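Long-range contacts in uncharacterized protein (Mycobacterium tuberculosis, PDB 6Y56), which is a nucleotidyltransferase toxin of a toxin-antitoxin system, MenT4, which probably acts by transferring nucleotides to tRNA acceptor stems: residues 47-53 with 158-162; 73-79 with 104-108. One frame throughout, in Å; residues are numbered along the deposited sequence.

Interaction 1. Residues 47-53 with 158-162; sequences VFKGGTS and LPVVA
Phe-48 and Val-160 form a single beta bridge, and two backbone hydrogen bonds frame it: Phe-48 N donates to Pro-159 O at 3.0 Å, and Val-161 N to Phe-48 O at 2.9 Å. Phe-48 O also receives a CA-H...O contact from Val-160 CA at 3.2 Å. With local axes 56° apart, the strands splay after this one bridge.

Packing is tightest beside the bridge, where Val-47 CG1 lies against the 159-161 backbone, 3.6 Å from Pro-159 O, and Val-161 CG1 meets Lys-49 CB at 3.6 Å. The Phe-48 ring, its CG anti to the backbone N (chi1 -173°), makes a buried patch with longer contacts, CD2 meeting Leu-158 CD1 at 4.0 Å and Val-160 CG2 at 4.1 Å. Ser-53 CB covers one ring face. Ser-53 OG, with Val-160 CG1 and Val-161 CG1 about it, is satisfied by donating to Gly-50 O at 2.8 Å. On the more open side are the Pro-159 ring and the far end of Lys-49, which leads away to a salt bridge with Glu-169.

A strand running through Gly-50 and Gly-51 into a helix is consistent with the glycine-rich motif of nucleotidyltransferase folds. Edge strand 47-49 of the mixed sheet pairs with strand 68-72, and strand 157-160 with 138-141; the bridge thus joins two sheets. Leu-32 of helix 19-38 touches both Phe-48 and Leu-158, and the chain runs on from strand 47-49 into helix 50-59.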
loop_
_atom_site.group_PDB
_atom_site.type_symbol
_atom_site.label_atom_id
_atom_site.label_comp_id
_atom_site.label_asym_id
_atom_site.label_seq_id
_atom_site.Cartn_x
_atom_site.Cartn_y
_atom_site.Cartn_z
ATOM N N VAL A 47 -0.111 -0.088 11.863
ATOM C CA VAL A 47 -0.885 0.825 11.028
ATOM C C VAL A 47 -1.022 0.194 9.648
ATOM O O VAL A 47 -0.033 -0.279 9.080
ATOM C CB VAL A 47 -0.220 2.216 10.939
ATOM C CG1 VAL A 47 -1.000 3.121 10.007
ATOM C CG2 VAL A 47 -0.156 2.849 12.321
ATOM N N PHE A 48 -2.242 0.193 9.108
ATOM C CA PHE A 48 -2.523 -0.330 7.775
ATOM C C PHE A 48 -2.089 0.703 6.738
ATOM O O PHE A 48 -2.417 1.887 6.852
ATOM C CB PHE A 48 -4.036 -0.569 7.732
ATOM C CG PHE A 48 -4.558 -1.264 6.497
ATOM C CD1 PHE A 48 -3.792 -2.158 5.761
ATOM C CD2 PHE A 48 -5.877 -1.035 6.108
ATOM C CE1 PHE A 48 -4.318 -2.795 4.635
ATOM C CE2 PHE A 48 -6.405 -1.672 5.001
ATOM C CZ PHE A 48 -5.630 -2.549 4.268
ATOM N N LYS A 49 -1.349 0.274 5.720
ATOM C CA LYS A 49 -0.814 1.235 4.744
ATOM C C LYS A 49 -0.817 0.627 3.341
ATOM O O LYS A 49 -1.456 -0.391 3.081
ATOM C CB LYS A 49 0.570 1.745 5.168
ATOM C CG LYS A 49 1.663 0.692 5.166
ATOM C CD LYS A 49 2.980 1.326 5.623
ATOM C CE LYS A 49 4.147 0.389 5.440
ATOM N NZ LYS A 49 4.887 0.792 4.221
ATOM N N GLY A 50 -0.140 1.306 2.416
ATOM C CA GLY A 50 0.028 0.794 1.073
ATOM C C GLY A 50 -1.213 0.904 0.208
ATOM O O GLY A 50 -2.262 1.424 0.593
ATOM N N GLY A 51 -1.075 0.364 -1.004
ATOM C CA GLY A 51 -2.142 0.459 -1.989
ATOM C C GLY A 51 -3.431 -0.206 -1.557
ATOM O O GLY A 51 -4.509 0.215 -1.965
ATOM N N THR A 52 -3.352 -1.245 -0.731
ATOM C CA THR A 52 -4.592 -1.881 -0.314
ATOM C C THR A 52 -5.332 -1.058 0.728
ATOM O O THR A 52 -6.566 -1.079 0.749
ATOM C CB THR A 52 -4.333 -3.315 0.136
ATOM O OG1 THR A 52 -3.590 -3.965 -0.904
ATOM C CG2 THR A 52 -5.648 -4.081 0.373
ATOM N N SER A 53 -4.615 -0.300 1.565
ATOM C CA SER A 53 -5.317 0.626 2.444
ATOM C C SER A 53 -6.022 1.700 1.629
ATOM O O SER A 53 -7.130 2.126 1.974
ATOM C CB SER A 53 -4.377 1.223 3.495
ATOM O OG SER A 53 -3.505 2.205 2.957
ATOM N N LEU A 158 -10.024 1.218 11.118
ATOM C CA LEU A 158 -8.617 0.877 11.283
ATOM C C LEU A 158 -7.768 2.131 11.153
ATOM O O LEU A 158 -8.075 3.002 10.332
ATOM C CB LEU A 158 -8.175 -0.111 10.191
ATOM C CG LEU A 158 -8.790 -1.510 10.265
ATOM C CD1 LEU A 158 -8.335 -2.301 9.057
ATOM C CD2 LEU A 158 -8.374 -2.193 11.547
ATOM N N PRO A 159 -6.690 2.243 11.925
ATOM C CA PRO A 159 -5.711 3.309 11.681
ATOM C C PRO A 159 -4.988 3.051 10.373
ATOM O O PRO A 159 -4.417 1.980 10.156
ATOM C CB PRO A 159 -4.758 3.218 12.876
ATOM C CG PRO A 159 -4.987 1.903 13.452
ATOM C CD PRO A 159 -6.351 1.412 13.085
ATOM N N VAL A 160 -5.011 4.052 9.508
ATOM C CA VAL A 160 -4.452 3.976 8.166
ATOM C C VAL A 160 -3.412 5.079 8.008
ATOM O O VAL A 160 -3.526 6.159 8.599
ATOM C CB VAL A 160 -5.588 4.100 7.119
ATOM C CG1 VAL A 160 -5.057 4.289 5.689
ATOM C CG2 VAL A 160 -6.513 2.878 7.187
ATOM N N VAL A 161 -2.393 4.810 7.183
ATOM C CA VAL A 161 -1.376 5.812 6.885
ATOM C C VAL A 161 -2.026 7.104 6.399
ATOM O O VAL A 161 -2.982 7.096 5.615
ATOM C CB VAL A 161 -0.395 5.220 5.851
ATOM C CG1 VAL A 161 -1.105 4.875 4.530
ATOM C CG2 VAL A 161 0.783 6.157 5.592
ATOM N N ALA A 162 -1.489 8.229 6.865
ATOM C CA ALA A 162 -1.977 9.514 6.394
ATOM C C ALA A 162 -1.794 9.609 4.891
ATOM O O ALA A 162 -0.829 9.077 4.325
ATOM C CB ALA A 162 -1.202 10.645 7.066
#

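Interaction 2. Residues 73-79 with 104-108; sequences APDDEVV and DGRHW
Arg-106 reaches across to Ala-73 and Asp-76, and its guanidinium carries most of the contact. In the salt bridge, Asp-76 OD1 is gripped side-on, by NH2 of Arg-106 at 2.8 Å and by NE of Arg-106 at 3.1 Å, so one carboxylate oxygen takes both bonds. NH2 arrives on the anti side of OD1, NE nearly along the C-O bond. The carboxylate and guanidinium planes stand 56° apart, yet OD1 itself stays close to the guanidinium plane.

Hydrogen bonds to a backbone carbonyl come next: Ala-73 O accepts end-on from NH1 of Arg-106 at 2.8 Å and from NH2 of Arg-106 at 2.9 Å, lying only 3° out of the guanidinium plane. These four bonds to two oxygens, with a further one from NH1 to Phe-128 O, fix the rotation of the group, which the chain, extended from CG to NE, carries over to helix 76-86.

Van der Waals contact comes from Val-79, whose CG2 sits over one guanidinium face, offset toward the rim, 3.7 Å from Arg-106 CZ. Its CG1, anti to the backbone N (chi1 175°), approaches Gly-105 O at 3.3 Å.

Two waters link Asp-104 O to Asp-76 OD1, weakly at the latter. Within each segment, Asp-75 caps the helix by accepting from Glu-77 N, and Asp-104 OD1 accepts from Arg-106 N in an Asx turn.

Strand 125-129 lies between strands 68-72 and 107-114, which the two segments follow and lead into. Its Phe-128 packs against Val-79; Arg-130, just beyond, also bridges to Asp-76.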
loop_
_atom_site.group_PDB
_atom_site.type_symbol
_atom_site.label_atom_id
_atom_site.label_comp_id
_atom_site.label_asym_id
_atom_site.label_seq_id
_atom_site.Cartn_x
_atom_site.Cartn_y
_atom_site.Cartn_z
ATOM N N ALA A 73 4.846 -1.815 11.310
ATOM C CA ALA A 73 4.907 -2.509 12.596
ATOM C C ALA A 73 6.350 -2.524 13.048
ATOM O O ALA A 73 7.105 -3.457 12.753
ATOM C CB ALA A 73 4.370 -3.937 12.485
ATOM N N PRO A 74 6.779 -1.501 13.798
ATOM C CA PRO A 74 8.197 -1.430 14.182
ATOM C C PRO A 74 8.689 -2.573 15.064
ATOM O O PRO A 74 9.903 -2.821 15.087
ATOM C CB PRO A 74 8.296 -0.079 14.903
ATOM C CG PRO A 74 7.178 0.740 14.318
ATOM C CD PRO A 74 6.060 -0.243 14.088
ATOM N N ASP A 75 7.817 -3.265 15.796
ATOM C CA ASP A 75 8.236 -4.242 16.797
ATOM C C ASP A 75 8.080 -5.649 16.229
ATOM O O ASP A 75 6.979 -6.047 15.839
ATOM C CB ASP A 75 7.389 -4.081 18.060
ATOM C CG ASP A 75 7.886 -4.930 19.235
ATOM O OD1 ASP A 75 8.738 -5.818 19.034
ATOM O OD2 ASP A 75 7.420 -4.691 20.372
ATOM N N ASP A 76 9.175 -6.411 16.223
ATOM C CA ASP A 76 9.131 -7.785 15.728
ATOM C C ASP A 76 8.112 -8.633 16.486
ATOM O O ASP A 76 7.536 -9.566 15.919
ATOM C CB ASP A 76 10.513 -8.435 15.862
ATOM C CG ASP A 76 11.541 -7.839 14.919
ATOM O OD1 ASP A 76 11.163 -7.150 13.955
ATOM O OD2 ASP A 76 12.747 -8.050 15.152
ATOM N N GLU A 77 7.892 -8.343 17.767
ATOM C CA GLU A 77 6.922 -9.119 18.531
ATOM C C GLU A 77 5.507 -8.914 18.021
ATOM O O GLU A 77 4.702 -9.849 18.036
ATOM C CB GLU A 77 6.988 -8.736 19.997
ATOM C CG GLU A 77 7.949 -9.579 20.743
ATOM C CD GLU A 77 8.288 -8.967 22.060
ATOM O OE1 GLU A 77 7.459 -9.041 22.996
ATOM O OE2 GLU A 77 9.380 -8.368 22.143
ATOM N N VAL A 78 5.187 -7.691 17.588
ATOM C CA VAL A 78 3.866 -7.416 17.032
ATOM C C VAL A 78 3.692 -8.136 15.700
ATOM O O VAL A 78 2.638 -8.713 15.420
ATOM C CB VAL A 78 3.654 -5.897 16.900
ATOM C CG1 VAL A 78 2.429 -5.598 16.049
ATOM C CG2 VAL A 78 3.536 -5.270 18.277
ATOM N N VAL A 79 4.735 -8.124 14.866
ATOM C CA VAL A 79 4.702 -8.856 13.604
ATOM C C VAL A 79 4.399 -10.322 13.854
ATOM O O VAL A 79 3.535 -10.918 13.205
ATOM C CB VAL A 79 6.031 -8.672 12.850
ATOM C CG1 VAL A 79 6.060 -9.526 11.593
ATOM C CG2 VAL A 79 6.257 -7.200 12.516
ATOM N N ASP A 104 13.729 -12.483 7.465
ATOM C CA ASP A 104 13.508 -11.432 8.454
ATOM C C ASP A 104 12.151 -11.517 9.144
ATOM O O ASP A 104 11.888 -10.728 10.057
ATOM C CB ASP A 104 13.770 -10.035 7.874
ATOM C CG ASP A 104 12.736 -9.600 6.837
ATOM O OD1 ASP A 104 11.774 -10.346 6.561
ATOM O OD2 ASP A 104 12.892 -8.482 6.301
ATOM N N GLY A 105 11.292 -12.449 8.754
ATOM C CA GLY A 105 10.003 -12.586 9.408
ATOM C C GLY A 105 8.973 -11.542 9.036
ATOM O O GLY A 105 7.886 -11.529 9.632
ATOM N N ARG A 106 9.272 -10.687 8.063
ATOM C CA ARG A 106 8.447 -9.532 7.748
ATOM C C ARG A 106 7.819 -9.579 6.368
ATOM O O ARG A 106 7.103 -8.639 6.001
ATOM C CB ARG A 106 9.256 -8.242 7.938
ATOM C CG ARG A 106 9.422 -7.899 9.414
ATOM C CD ARG A 106 10.363 -6.749 9.661
ATOM N NE ARG A 106 10.280 -6.370 11.066
ATOM C CZ ARG A 106 9.398 -5.502 11.554
ATOM N NH1 ARG A 106 8.536 -4.881 10.747
ATOM N NH2 ARG A 106 9.384 -5.248 12.857
ATOM N N HIS A 107 8.031 -10.644 5.601
ATOM C CA HIS A 107 7.400 -10.770 4.292
ATOM C C HIS A 107 6.850 -12.174 4.125
ATOM O O HIS A 107 7.556 -13.160 4.362
ATOM C CB HIS A 107 8.316 -10.420 3.123
ATOM C CG HIS A 107 7.581 -10.331 1.817
ATOM N ND1 HIS A 107 7.321 -11.436 1.035
ATOM C CD2 HIS A 107 6.997 -9.281 1.188
ATOM C CE1 HIS A 107 6.641 -11.068 -0.036
ATOM N NE2 HIS A 107 6.433 -9.765 0.030
ATOM N N TRP A 108 5.594 -12.260 3.711
ATOM C CA TRP A 108 4.858 -13.511 3.740
ATOM C C TRP A 108 4.033 -13.644 2.475
ATOM O O TRP A 108 3.503 -12.657 1.963
ATOM C CB TRP A 108 3.922 -13.578 4.957
ATOM C CG TRP A 108 4.666 -13.426 6.238
ATOM C CD1 TRP A 108 5.161 -12.267 6.770
ATOM C CD2 TRP A 108 5.061 -14.475 7.129
ATOM N NE1 TRP A 108 5.835 -12.532 7.944
ATOM C CE2 TRP A 108 5.781 -13.881 8.182
ATOM C CE3 TRP A 108 4.860 -15.858 7.145
ATOM C CZ2 TRP A 108 6.300 -14.623 9.238
ATOM C CZ3 TRP A 108 5.375 -16.592 8.189
ATOM C CH2 TRP A 108 6.090 -15.976 9.221
HETATM O O HOH W 1 10.667 -9.588 12.347
HETATM O O HOH W 2 13.028 -8.629 11.511
#

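Both contacts reach the same mixed sheet, their centres 16 Å apart and their nearest atoms about 5 Å apart without touching. Interaction 1 is buried, its centre 7 Å from the centre of the chain, whereas interaction 2 lies 16 Å out and is only partly buried. Along the chain, 73-79 and 104-108 fall inside the loop that 47-53 and 158-162 close, and strand 68-72 connects them by pairing with strand 47-49 and leading into Ala-73. Chemistry follows position: interaction 1 depends on backbone pairing and an apolar cluster, interaction 2 on a charged side chain that ties a helix start to a strand start near the surface.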